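Local coordinates for protein catalase-3 (Neurospora crassa, PDB 4AJ9) that breaks down hydrogen peroxide into oxygen and water with the help of a heme, probably sparing the cell its toxic effects, at residues 118-123 and 137-142; 141-146 and 209-214. All coordinates share one frame; numbering follows the deposited sequence.

Contact 1: residues 118-123 and 137-142; sequences DVHGFA and GNNIPV. With HEM (protoporphyrin IX containing Fe), chain Y; ACT (acetate ion), chain B.
Phe122 and Gly137 form the hydrogen-bonded antiparallel pair where the hairpin of strands 121-128 and 131-138, part of the curled antiparallel sheet of the catalase fold, meets the heme. Phe122 N gives a hydrogen bond of 2.8 Å to Gly137 O, and Gly137 N returns one to Phe122 O; both donors stand above the plane of the carbonyl they address. Next to this pair, Gly121 faces Asn138 without hydrogen bonds between them, and a side chain on Gly121 would run into heme methyl CMA, already 3.4 Å from its CA. Asn138, a predicted active-site residue, lies beside heme methyl CMB with its side chain against His65, while its CB rests 3.3 Å from His120 O. Beyond Asn138 the contact passes to Asn139, whose backbone N gives a hydrogen bond of 2.8 Å to His120 O. Its side chain then doubles back: CG sits between the backbone N and the carbonyl carbon (chi1 76°). CB lies 4.1 Å from His120 CB, and CG closes to 3.6 Å from the same atom. OD1 accepts His120 N at 3.0 Å (N-H...O 145°), from above the amide plane, and ND2 gives a hydrogen bond to acetate OXT, the acetate probably coming from the crystallisation liquor. Further on, Val119 and Ile140 cross at about a right angle, methyl CG2 of Val119 meeting methyl CD1 of Ile140 at 4.0 Å.

Contact 2: residues 141-146 and 209-214; sequences PVFFIQ and FGIHTF. With HEM (protoporphyrin IX containing Fe), chain Y.
Pro141 against Phe209 and Ile211 is an apolar meeting, beside the heme, of the loop after strand 131-138 with the end of strand 208-209 and the loop that follows it; no hydrogen bond joins them. Pro141 lies flat over one face of the Phe209 ring in a CH-pi contact, CB 3.7 Å from the ring centroid and only 17° off the normal. Its CD reaches the far side of the same face, 3.8 Å from Phe209 CE1. An alanine at Phe209 would probably leave this face of Pro141 without its partner and open a gap beside Pro141. Ile211 holds the middle: a gamma turn, closed by the bond from His212 N to Gly210 O, places CG2 3.5 Å from Pro141 O, and CD1 runs on to 4.2 Å from Phe143 CB. The same CD1 comes within 3.6 Å of heme vinyl carbon CBB. With CG anti to the backbone N (chi1 -156°), the Phe143 ring turns over the heme, its face covered near the rim by vinyl carbon CAB, while Phe144 covers the opposite face. His212 reaches the vinyl from the other side of the porphyrin plane, NE2 3.3 Å from CBB, its nitrogens hydrogen-bonded to Asp342 and Arg348. The two segments thus hold a heme edge between them, as part of the buried pocket of a heme catalase, with Phe143 on the side of Asn138 and His65.

In the fold
Both contacts are buried and line one heme pocket, though Phe209 of contact 2 is partly exposed. Contact 1 belongs to the sheet: main-chain hydrogen bonds set its register, and it lies nearer the centre of the chain. Contact 2 joins segments far apart in sequence, mostly loop, and relies mainly on apolar side chains, with no hydrogen bond between them. Pro141 and Val142 belong to both, yet they touch the partner segment only in the second. A probable backbone hydrogen bond from Phe209 N to Asn138 O, 2.9 Å long, ties the two together. Contact 1 brings backbone and a predicted active-site amide to heme methyls; contact 2 brings side chains to a vinyl and the adjoining porphyrin edge.

Contact 1: residues 118-123 and 137-142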
ATOM      1  N   ASP C 118     -29.533   9.429  -9.639  1.00  6.10           N
ATOM      2  CA  ASP C 118     -28.875   8.214  -9.165  1.00  5.33           C
ATOM      3  C   ASP C 118     -29.578   7.668  -7.939  1.00  8.73           C
ATOM      4  O   ASP C 118     -30.324   8.382  -7.267  1.00  7.30           O
ATOM      5  CB  ASP C 118     -27.412   8.523  -8.813  1.00  6.38           C
ATOM      6  CG  ASP C 118     -26.502   7.315  -8.941  1.00 13.11           C
ATOM      7  OD1 ASP C 118     -26.999   6.212  -9.248  1.00  7.14           O
ATOM      8  OD2 ASP C 118     -25.276   7.477  -8.724  1.00  7.79           O
ATOM      9  N   VAL C 119     -29.352   6.394  -7.651  1.00  2.88           N
ATOM     10  CA  VAL C 119     -29.709   5.858  -6.344  1.00  4.69           C
ATOM     11  C   VAL C 119     -28.861   6.630  -5.326  1.00  6.12           C
ATOM     12  O   VAL C 119     -27.815   7.160  -5.694  1.00  6.29           O
ATOM     13  CB  VAL C 119     -29.393   4.360  -6.282  1.00  5.31           C
ATOM     14  CG1 VAL C 119     -29.622   3.802  -4.887  1.00  3.33           C
ATOM     15  CG2 VAL C 119     -30.226   3.610  -7.299  1.00  3.47           C
ATOM     16  N   HIS C 120     -29.327   6.740  -4.081  1.00  2.80           N
ATOM     17  CA  HIS C 120     -28.574   7.439  -3.042  1.00  5.68           C
ATOM     18  C   HIS C 120     -28.326   6.541  -1.849  1.00  6.37           C
ATOM     19  O   HIS C 120     -29.234   5.837  -1.401  1.00  3.90           O
ATOM     20  CB  HIS C 120     -29.326   8.687  -2.572  1.00  4.30           C
ATOM     21  CG  HIS C 120     -29.463   9.725  -3.634  1.00  5.08           C
ATOM     22  ND1 HIS C 120     -30.247   9.540  -4.751  1.00  5.87           N
ATOM     23  CD2 HIS C 120     -28.862  10.929  -3.789  1.00  6.74           C
ATOM     24  CE1 HIS C 120     -30.148  10.598  -5.536  1.00 10.39           C
ATOM     25  NE2 HIS C 120     -29.313  11.456  -4.976  1.00  8.80           N
ATOM     26  N   GLY C 121     -27.106   6.601  -1.322  1.00  4.71           N
ATOM     27  CA  GLY C 121     -26.758   5.891  -0.103  1.00  4.16           C
ATOM     28  C   GLY C 121     -27.282   6.594   1.141  1.00  5.33           C
ATOM     29  O   GLY C 121     -27.429   7.820   1.167  1.00  4.94           O
ATOM     30  N   PHE C 122     -27.561   5.809   2.178  1.00  6.55           N
ATOM     31  CA  PHE C 122     -28.091   6.313   3.447  1.00  2.93           C
ATOM     32  C   PHE C 122     -27.545   5.334   4.467  1.00  6.80           C
ATOM     33  O   PHE C 122     -28.202   4.356   4.817  1.00  5.33           O
ATOM     34  CB  PHE C 122     -29.620   6.257   3.431  1.00  8.46           C
ATOM     35  CG  PHE C 122     -30.298   6.957   4.598  1.00  7.63           C
ATOM     36  CD1 PHE C 122     -29.771   6.916   5.878  1.00  6.58           C
ATOM     37  CD2 PHE C 122     -31.500   7.634   4.401  1.00  7.08           C
ATOM     38  CE1 PHE C 122     -30.417   7.554   6.932  1.00  8.99           C
ATOM     39  CE2 PHE C 122     -32.157   8.265   5.447  1.00  7.06           C
ATOM     40  CZ  PHE C 122     -31.619   8.229   6.714  1.00  9.06           C
ATOM     41  N   ALA C 123     -26.308   5.560   4.894  1.00  5.29           N
ATOM     42  CA  ALA C 123     -25.613   4.577   5.717  1.00  2.79           C
ATOM     43  C   ALA C 123     -25.481   5.109   7.116  1.00  3.07           C
ATOM     44  O   ALA C 123     -24.988   6.215   7.311  1.00  2.75           O
ATOM     45  CB  ALA C 123     -24.226   4.273   5.132  1.00  4.29           C
ATOM     46  N   GLY C 137     -27.770   1.392   4.050  1.00  3.50           N
ATOM     47  CA  GLY C 137     -28.964   1.420   3.218  1.00  7.68           C
ATOM     48  C   GLY C 137     -28.913   2.384   2.048  1.00  6.05           C
ATOM     49  O   GLY C 137     -27.919   3.079   1.864  1.00  6.54           O
ATOM     50  N   ASN C 138     -29.978   2.400   1.242  1.00  3.96           N
ATOM     51  CA  ASN C 138     -30.149   3.386   0.177  1.00  6.03           C
ATOM     52  C   ASN C 138     -31.471   4.121   0.355  1.00  5.79           C
ATOM     53  O   ASN C 138     -32.234   3.795   1.257  1.00  5.75           O
ATOM     54  CB  ASN C 138     -30.119   2.711  -1.199  1.00  3.65           C
ATOM     55  CG  ASN C 138     -28.711   2.378  -1.644  1.00  5.42           C
ATOM     56  OD1 ASN C 138     -27.761   3.015  -1.207  1.00  3.48           O
ATOM     57  ND2 ASN C 138     -28.567   1.367  -2.505  1.00  5.61           N
ATOM     58  N   ASN C 139     -31.745   5.102  -0.501  1.00  5.22           N
ATOM     59  CA  ASN C 139     -32.998   5.853  -0.390  1.00  9.71           C
ATOM     60  C   ASN C 139     -34.113   5.234  -1.230  1.00  6.82           C
ATOM     61  O   ASN C 139     -35.173   5.842  -1.407  1.00  4.21           O
ATOM     62  CB  ASN C 139     -32.801   7.321  -0.784  1.00  6.76           C
ATOM     63  CG  ASN C 139     -32.703   7.515  -2.282  1.00  5.24           C
ATOM     64  OD1 ASN C 139     -32.111   6.697  -3.000  1.00  4.75           O
ATOM     65  ND2 ASN C 139     -33.316   8.593  -2.775  1.00  5.11           N
ATOM     66  N   ILE C 140     -33.841   4.035  -1.746  1.00  4.08           N
ATOM     67  CA  ILE C 140     -34.770   3.248  -2.564  1.00  5.57           C
ATOM     68  C   ILE C 140     -34.773   1.835  -1.986  1.00  5.46           C
ATOM     69  O   ILE C 140     -33.728   1.333  -1.595  1.00  5.75           O
ATOM     70  CB  ILE C 140     -34.299   3.216  -4.021  1.00  3.75           C
ATOM     71  CG1 ILE C 140     -34.522   4.594  -4.662  1.00  7.52           C
ATOM     72  CG2 ILE C 140     -34.991   2.104  -4.812  1.00  5.76           C
ATOM     73  CD1 ILE C 140     -33.802   4.764  -6.003  1.00  5.08           C
ATOM     74  N   PRO C 141     -35.961   1.206  -1.890  1.00  4.83           N
ATOM     75  CA  PRO C 141     -36.103  -0.003  -1.065  1.00  6.89           C
ATOM     76  C   PRO C 141     -35.734  -1.302  -1.762  1.00  4.87           C
ATOM     77  O   PRO C 141     -35.763  -2.348  -1.124  1.00  9.95           O
ATOM     78  CB  PRO C 141     -37.600  -0.014  -0.724  1.00  4.62           C
ATOM     79  CG  PRO C 141     -38.236   0.684  -1.878  1.00  6.17           C
ATOM     80  CD  PRO C 141     -37.265   1.779  -2.259  1.00  7.44           C
ATOM     81  N   VAL C 142     -35.411  -1.241  -3.049  1.00  3.23           N
ATOM     82  CA  VAL C 142     -35.059  -2.440  -3.791  1.00  4.88           C
ATOM     83  C   VAL C 142     -33.756  -2.218  -4.549  1.00  6.76           C
ATOM     84  O   VAL C 142     -33.425  -1.099  -4.921  1.00  6.10           O
ATOM     85  CB  VAL C 142     -36.169  -2.838  -4.795  1.00  7.89           C
ATOM     86  CG1 VAL C 142     -37.441  -3.253  -4.052  1.00  5.16           C
ATOM     87  CG2 VAL C 142     -36.439  -1.683  -5.771  1.00  4.03           C
TER
HETATM   88  CHA HEM Y1720     -20.608   1.228  -0.591  1.00  3.43           C
HETATM   89  CHB HEM Y1720     -25.404   0.547  -0.113  1.00  4.66           C
HETATM   90  CHC HEM Y1720     -25.042  -3.523  -2.715  1.00  5.71           C
HETATM   91  CHD HEM Y1720     -20.213  -3.285  -2.418  1.00  5.92           C
HETATM   92  C1A HEM Y1720     -21.938   1.435  -0.267  1.00  3.27           C
HETATM   93  C2A HEM Y1720     -22.494   2.586   0.435  1.00  4.40           C
HETATM   94  C3A HEM Y1720     -23.820   2.398   0.550  1.00  4.30           C
HETATM   95  C4A HEM Y1720     -24.146   1.120  -0.052  1.00  4.55           C
HETATM   96  CMA HEM Y1720     -24.849   3.342   1.218  1.00  2.35           C
HETATM   97  CAA HEM Y1720     -21.684   3.824   0.906  1.00  1.90           C
HETATM   98  CBA HEM Y1720     -21.345   3.750   2.392  1.00  4.61           C
HETATM   99  CGA HEM Y1720     -20.658   5.032   2.785  1.00  4.30           C
HETATM  100  O1A HEM Y1720     -19.429   5.006   3.041  1.00  4.96           O
HETATM  101  O2A HEM Y1720     -21.340   6.091   2.833  1.00  4.88           O
HETATM  102  C1B HEM Y1720     -25.718  -0.650  -0.728  1.00  3.63           C
HETATM  103  C2B HEM Y1720     -27.014  -1.306  -0.704  1.00  4.37           C
HETATM  104  C3B HEM Y1720     -26.925  -2.423  -1.443  1.00  3.57           C
HETATM  105  C4B HEM Y1720     -25.563  -2.518  -1.930  1.00  5.58           C
HETATM  106  CMB HEM Y1720     -28.236  -0.727   0.045  1.00  1.69           C
HETATM  107  CAB HEM Y1720     -28.002  -3.500  -1.716  1.00  8.96           C
HETATM  108  CBB HEM Y1720     -29.006  -3.696  -0.853  1.00 11.90           C
HETATM  109  C1C HEM Y1720     -23.708  -3.845  -2.780  1.00  3.45           C
HETATM  110  C2C HEM Y1720     -23.153  -5.120  -3.209  1.00  4.52           C
HETATM  111  C3C HEM Y1720     -21.823  -5.023  -3.139  1.00  8.29           C
HETATM  112  C4C HEM Y1720     -21.494  -3.719  -2.625  1.00  5.40           C
HETATM  113  CMC HEM Y1720     -23.969  -6.328  -3.706  1.00  2.50           C
HETATM  114  CAC HEM Y1720     -20.767  -6.096  -3.435  1.00  4.71           C
HETATM  115  CBC HEM Y1720     -21.053  -7.377  -3.192  1.00 10.17           C
HETATM  116  C1D HEM Y1720     -19.864  -2.063  -1.922  1.00  8.15           C
HETATM  117  C2D HEM Y1720     -18.504  -1.634  -1.724  1.00  2.41           C
HETATM  118  C3D HEM Y1720     -18.627  -0.227  -1.157  1.00  0.97           C
HETATM  119  C4D HEM Y1720     -20.044   0.048  -1.061  1.00  1.58           C
HETATM  120  CMD HEM Y1720     -17.228  -2.445  -2.031  1.00  2.92           C
HETATM  121  CAD HEM Y1720     -17.474   0.703  -0.747  1.00  3.01           C
HETATM  122  CBD HEM Y1720     -17.292   0.545   0.758  1.00  3.52           C
HETATM  123  CGD HEM Y1720     -16.094   1.340   1.205  1.00  2.95           C
HETATM  124  O1D HEM Y1720     -16.022   1.667   2.414  1.00  3.32           O
HETATM  125  O2D HEM Y1720     -15.235   1.668   0.348  1.00  7.16           O
HETATM  126  NA  HEM Y1720     -22.976   0.567  -0.541  1.00  1.81           N
HETATM  127  NB  HEM Y1720     -24.866  -1.420  -1.478  1.00  3.03           N
HETATM  128  NC  HEM Y1720     -22.663  -3.018  -2.429  1.00  4.10           N
HETATM  129  ND  HEM Y1720     -20.740  -1.063  -1.521  1.00  2.46           N
HETATM  130 FE   HEM Y1720     -22.829  -1.259  -1.390  1.00  5.35          FE
HETATM  131  C   ACT B1722     -36.604  10.809  -1.871  1.00 21.58           C
HETATM  132  O   ACT B1722     -37.523  10.102  -1.410  1.00 25.15           O
HETATM  133  OXT ACT B1722     -35.500  10.222  -2.012  1.00  8.34           O
HETATM  134  CH3 ACT B1722     -36.840  12.260  -2.220  1.00  8.21           C

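Contact 2: residues 141-146 and 209-214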
ATOM      1  N   PRO C 141     -35.961   1.206  -1.890  1.00  4.83           N
ATOM      2  CA  PRO C 141     -36.103  -0.003  -1.065  1.00  6.89           C
ATOM      3  C   PRO C 141     -35.734  -1.302  -1.762  1.00  4.87           C
ATOM      4  O   PRO C 141     -35.763  -2.348  -1.124  1.00  9.95           O
ATOM      5  CB  PRO C 141     -37.600  -0.014  -0.724  1.00  4.62           C
ATOM      6  CG  PRO C 141     -38.236   0.684  -1.878  1.00  6.17           C
ATOM      7  CD  PRO C 141     -37.265   1.779  -2.259  1.00  7.44           C
ATOM      8  N   VAL C 142     -35.411  -1.241  -3.049  1.00  3.23           N
ATOM      9  CA  VAL C 142     -35.059  -2.440  -3.791  1.00  4.88           C
ATOM     10  C   VAL C 142     -33.756  -2.218  -4.549  1.00  6.76           C
ATOM     11  O   VAL C 142     -33.425  -1.099  -4.921  1.00  6.10           O
ATOM     12  CB  VAL C 142     -36.169  -2.838  -4.795  1.00  7.89           C
ATOM     13  CG1 VAL C 142     -37.441  -3.253  -4.052  1.00  5.16           C
ATOM     14  CG2 VAL C 142     -36.439  -1.683  -5.771  1.00  4.03           C
ATOM     15  N   PHE C 143     -33.016  -3.288  -4.787  1.00  7.28           N
ATOM     16  CA  PHE C 143     -31.776  -3.159  -5.528  1.00  7.46           C
ATOM     17  C   PHE C 143     -31.849  -3.809  -6.913  1.00  6.82           C
ATOM     18  O   PHE C 143     -32.757  -4.584  -7.180  1.00  6.61           O
ATOM     19  CB  PHE C 143     -30.601  -3.696  -4.726  1.00  7.52           C
ATOM     20  CG  PHE C 143     -29.287  -3.105  -5.147  1.00  8.67           C
ATOM     21  CD1 PHE C 143     -28.979  -1.791  -4.831  1.00  9.35           C
ATOM     22  CD2 PHE C 143     -28.391  -3.838  -5.892  1.00  8.01           C
ATOM     23  CE1 PHE C 143     -27.777  -1.233  -5.228  1.00 18.62           C
ATOM     24  CE2 PHE C 143     -27.194  -3.286  -6.301  1.00 11.23           C
ATOM     25  CZ  PHE C 143     -26.885  -1.979  -5.974  1.00 15.25           C
ATOM     26  N   PHE C 144     -30.883  -3.495  -7.778  1.00  9.04           N
ATOM     27  CA  PHE C 144     -30.924  -3.894  -9.192  1.00  4.63           C
ATOM     28  C   PHE C 144     -30.806  -5.386  -9.456  1.00  7.52           C
ATOM     29  O   PHE C 144     -31.331  -5.893 -10.453  1.00  6.76           O
ATOM     30  CB  PHE C 144     -29.786  -3.238  -9.986  1.00  5.01           C
ATOM     31  CG  PHE C 144     -29.880  -1.743 -10.091  1.00  6.82           C
ATOM     32  CD1 PHE C 144     -30.700  -1.143 -11.043  1.00  8.31           C
ATOM     33  CD2 PHE C 144     -29.115  -0.936  -9.273  1.00  6.85           C
ATOM     34  CE1 PHE C 144     -30.759   0.244 -11.159  1.00  9.64           C
ATOM     35  CE2 PHE C 144     -29.170   0.453  -9.381  1.00  7.13           C
ATOM     36  CZ  PHE C 144     -29.986   1.040 -10.323  1.00  6.90           C
ATOM     37  N   ILE C 145     -30.075  -6.086  -8.601  1.00  6.72           N
ATOM     38  CA  ILE C 145     -29.682  -7.451  -8.919  1.00  8.27           C
ATOM     39  C   ILE C 145     -29.933  -8.347  -7.731  1.00  5.81           C
ATOM     40  O   ILE C 145     -30.071  -7.865  -6.617  1.00  6.58           O
ATOM     41  CB  ILE C 145     -28.201  -7.538  -9.315  1.00  3.45           C
ATOM     42  CG1 ILE C 145     -27.342  -6.895  -8.220  1.00  4.57           C
ATOM     43  CG2 ILE C 145     -27.967  -6.841 -10.673  1.00  4.22           C
ATOM     44  CD1 ILE C 145     -25.873  -7.106  -8.372  1.00  4.48           C
ATOM     45  N   GLN C 146     -29.993  -9.649  -7.986  1.00  6.08           N
ATOM     46  CA  GLN C 146     -30.455 -10.616  -6.989  1.00  5.86           C
ATOM     47  C   GLN C 146     -29.322 -11.463  -6.418  1.00  6.77           C
ATOM     48  O   GLN C 146     -29.527 -12.254  -5.514  1.00  8.44           O
ATOM     49  CB  GLN C 146     -31.518 -11.534  -7.605  1.00  8.27           C
ATOM     50  CG  GLN C 146     -32.705 -10.786  -8.191  1.00 10.67           C
ATOM     51  CD  GLN C 146     -33.736 -11.705  -8.811  1.00 15.60           C
ATOM     52  OE1 GLN C 146     -33.421 -12.496  -9.703  1.00 13.14           O
ATOM     53  NE2 GLN C 146     -34.978 -11.605  -8.342  1.00  6.89           N
ATOM     54  N   PHE C 209     -33.685   2.827   3.549  1.00  6.79           N
ATOM     55  CA  PHE C 209     -34.073   1.417   3.591  1.00  4.52           C
ATOM     56  C   PHE C 209     -32.870   0.504   3.750  1.00  4.71           C
ATOM     57  O   PHE C 209     -31.815   0.745   3.167  1.00  6.37           O
ATOM     58  CB  PHE C 209     -34.808   1.015   2.304  1.00  5.92           C
ATOM     59  CG  PHE C 209     -35.963   1.898   1.969  1.00  7.43           C
ATOM     60  CD1 PHE C 209     -35.769   3.050   1.217  1.00  8.83           C
ATOM     61  CD2 PHE C 209     -37.245   1.589   2.409  1.00  8.71           C
ATOM     62  CE1 PHE C 209     -36.830   3.876   0.899  1.00  6.61           C
ATOM     63  CE2 PHE C 209     -38.309   2.414   2.092  1.00 12.59           C
ATOM     64  CZ  PHE C 209     -38.099   3.559   1.328  1.00  7.42           C
ATOM     65  N   GLY C 210     -33.018  -0.553   4.542  1.00  8.62           N
ATOM     66  CA  GLY C 210     -31.953  -1.533   4.640  1.00  4.55           C
ATOM     67  C   GLY C 210     -31.987  -2.436   3.425  1.00  5.58           C
ATOM     68  O   GLY C 210     -31.020  -3.141   3.144  1.00  4.11           O
ATOM     69  N   ILE C 211     -33.118  -2.402   2.715  1.00  1.62           N
ATOM     70  CA  ILE C 211     -33.378  -3.232   1.525  1.00  3.75           C
ATOM     71  C   ILE C 211     -33.536  -4.722   1.837  1.00  7.82           C
ATOM     72  O   ILE C 211     -34.595  -5.298   1.606  1.00  7.92           O
ATOM     73  CB  ILE C 211     -32.340  -3.038   0.410  1.00  5.61           C
ATOM     74  CG1 ILE C 211     -32.300  -1.568  -0.021  1.00  7.60           C
ATOM     75  CG2 ILE C 211     -32.650  -3.959  -0.793  1.00  4.87           C
ATOM     76  CD1 ILE C 211     -31.705  -1.353  -1.388  1.00  8.18           C
ATOM     77  N   HIS C 212     -32.487  -5.354   2.353  1.00  5.07           N
ATOM     78  CA  HIS C 212     -32.583  -6.774   2.670  1.00  2.18           C
ATOM     79  C   HIS C 212     -33.503  -7.033   3.829  1.00  5.30           C
ATOM     80  O   HIS C 212     -33.596  -6.240   4.766  1.00  6.10           O
ATOM     81  CB  HIS C 212     -31.226  -7.352   3.052  1.00  4.32           C
ATOM     82  CG  HIS C 212     -30.124  -6.987   2.113  1.00  3.30           C
ATOM     83  ND1 HIS C 212     -30.061  -7.462   0.819  1.00  6.00           N
ATOM     84  CD2 HIS C 212     -29.027  -6.214   2.287  1.00  3.93           C
ATOM     85  CE1 HIS C 212     -28.971  -6.989   0.233  1.00  5.99           C
ATOM     86  NE2 HIS C 212     -28.326  -6.231   1.106  1.00  4.55           N
ATOM     87  N   THR C 213     -34.140  -8.192   3.781  1.00  5.80           N
ATOM     88  CA  THR C 213     -34.690  -8.787   4.980  1.00  6.97           C
ATOM     89  C   THR C 213     -33.518  -9.233   5.851  1.00  7.99           C
ATOM     90  O   THR C 213     -32.608  -9.916   5.378  1.00  5.95           O
ATOM     91  CB  THR C 213     -35.568 -10.002   4.637  1.00  8.48           C
ATOM     92  OG1 THR C 213     -36.495  -9.641   3.600  1.00  3.69           O
ATOM     93  CG2 THR C 213     -36.341 -10.485   5.885  1.00  6.23           C
ATOM     94  N   PHE C 214     -33.539  -8.809   7.109  1.00  7.07           N
ATOM     95  CA  PHE C 214     -32.617  -9.298   8.126  1.00  4.36           C
ATOM     96  C   PHE C 214     -33.426 -10.086   9.143  1.00  5.10           C
ATOM     97  O   PHE C 214     -34.608 -10.367   8.911  1.00  5.15           O
ATOM     98  CB  PHE C 214     -31.876  -8.140   8.796  1.00  5.97           C
ATOM     99  CG  PHE C 214     -30.874  -7.459   7.896  1.00  7.02           C
ATOM    100  CD1 PHE C 214     -31.278  -6.454   7.028  1.00  5.30           C
ATOM    101  CD2 PHE C 214     -29.534  -7.823   7.919  1.00  7.08           C
ATOM    102  CE1 PHE C 214     -30.370  -5.823   6.200  1.00  4.15           C
ATOM    103  CE2 PHE C 214     -28.606  -7.188   7.092  1.00  9.01           C
ATOM    104  CZ  PHE C 214     -29.028  -6.194   6.223  1.00  3.46           C
TER
HETATM  105  CHA HEM Y1720     -20.608   1.228  -0.591  1.00  3.43           C
HETATM  106  CHB HEM Y1720     -25.404   0.547  -0.113  1.00  4.66           C
HETATM  107  CHC HEM Y1720     -25.042  -3.523  -2.715  1.00  5.71           C
HETATM  108  CHD HEM Y1720     -20.213  -3.285  -2.418  1.00  5.92           C
HETATM  109  C1A HEM Y1720     -21.938   1.435  -0.267  1.00  3.27           C
HETATM  110  C2A HEM Y1720     -22.494   2.586   0.435  1.00  4.40           C
HETATM  111  C3A HEM Y1720     -23.820   2.398   0.550  1.00  4.30           C
HETATM  112  C4A HEM Y1720     -24.146   1.120  -0.052  1.00  4.55           C
HETATM  113  CMA HEM Y1720     -24.849   3.342   1.218  1.00  2.35           C
HETATM  114  CAA HEM Y1720     -21.684   3.824   0.906  1.00  1.90           C
HETATM  115  CBA HEM Y1720     -21.345   3.750   2.392  1.00  4.61           C
HETATM  116  CGA HEM Y1720     -20.658   5.032   2.785  1.00  4.30           C
HETATM  117  O1A HEM Y1720     -19.429   5.006   3.041  1.00  4.96           O
HETATM  118  O2A HEM Y1720     -21.340   6.091   2.833  1.00  4.88           O
HETATM  119  C1B HEM Y1720     -25.718  -0.650  -0.728  1.00  3.63           C
HETATM  120  C2B HEM Y1720     -27.014  -1.306  -0.704  1.00  4.37           C
HETATM  121  C3B HEM Y1720     -26.925  -2.423  -1.443  1.00  3.57           C
HETATM  122  C4B HEM Y1720     -25.563  -2.518  -1.930  1.00  5.58           C
HETATM  123  CMB HEM Y1720     -28.236  -0.727   0.045  1.00  1.69           C
HETATM  124  CAB HEM Y1720     -28.002  -3.500  -1.716  1.00  8.96           C
HETATM  125  CBB HEM Y1720     -29.006  -3.696  -0.853  1.00 11.90           C
HETATM  126  C1C HEM Y1720     -23.708  -3.845  -2.780  1.00  3.45           C
HETATM  127  C2C HEM Y1720     -23.153  -5.120  -3.209  1.00  4.52           C
HETATM  128  C3C HEM Y1720     -21.823  -5.023  -3.139  1.00  8.29           C
HETATM  129  C4C HEM Y1720     -21.494  -3.719  -2.625  1.00  5.40           C
HETATM  130  CMC HEM Y1720     -23.969  -6.328  -3.706  1.00  2.50           C
HETATM  131  CAC HEM Y1720     -20.767  -6.096  -3.435  1.00  4.71           C
HETATM  132  CBC HEM Y1720     -21.053  -7.377  -3.192  1.00 10.17           C
HETATM  133  C1D HEM Y1720     -19.864  -2.063  -1.922  1.00  8.15           C
HETATM  134  C2D HEM Y1720     -18.504  -1.634  -1.724  1.00  2.41           C
HETATM  135  C3D HEM Y1720     -18.627  -0.227  -1.157  1.00  0.97           C
HETATM  136  C4D HEM Y1720     -20.044   0.048  -1.061  1.00  1.58           C
HETATM  137  CMD HEM Y1720     -17.228  -2.445  -2.031  1.00  2.92           C
HETATM  138  CAD HEM Y1720     -17.474   0.703  -0.747  1.00  3.01           C
HETATM  139  CBD HEM Y1720     -17.292   0.545   0.758  1.00  3.52           C
HETATM  140  CGD HEM Y1720     -16.094   1.340   1.205  1.00  2.95           C
HETATM  141  O1D HEM Y1720     -16.022   1.667   2.414  1.00  3.32           O
HETATM  142  O2D HEM Y1720     -15.235   1.668   0.348  1.00  7.16           O
HETATM  143  NA  HEM Y1720     -22.976   0.567  -0.541  1.00  1.81           N
HETATM  144  NB  HEM Y1720     -24.866  -1.420  -1.478  1.00  3.03           N
HETATM  145  NC  HEM Y1720     -22.663  -3.018  -2.429  1.00  4.10           N
HETATM  146  ND  HEM Y1720     -20.740  -1.063  -1.521  1.00  2.46           N
HETATM  147 FE   HEM Y1720     -22.829  -1.259  -1.390  1.00  5.35          FE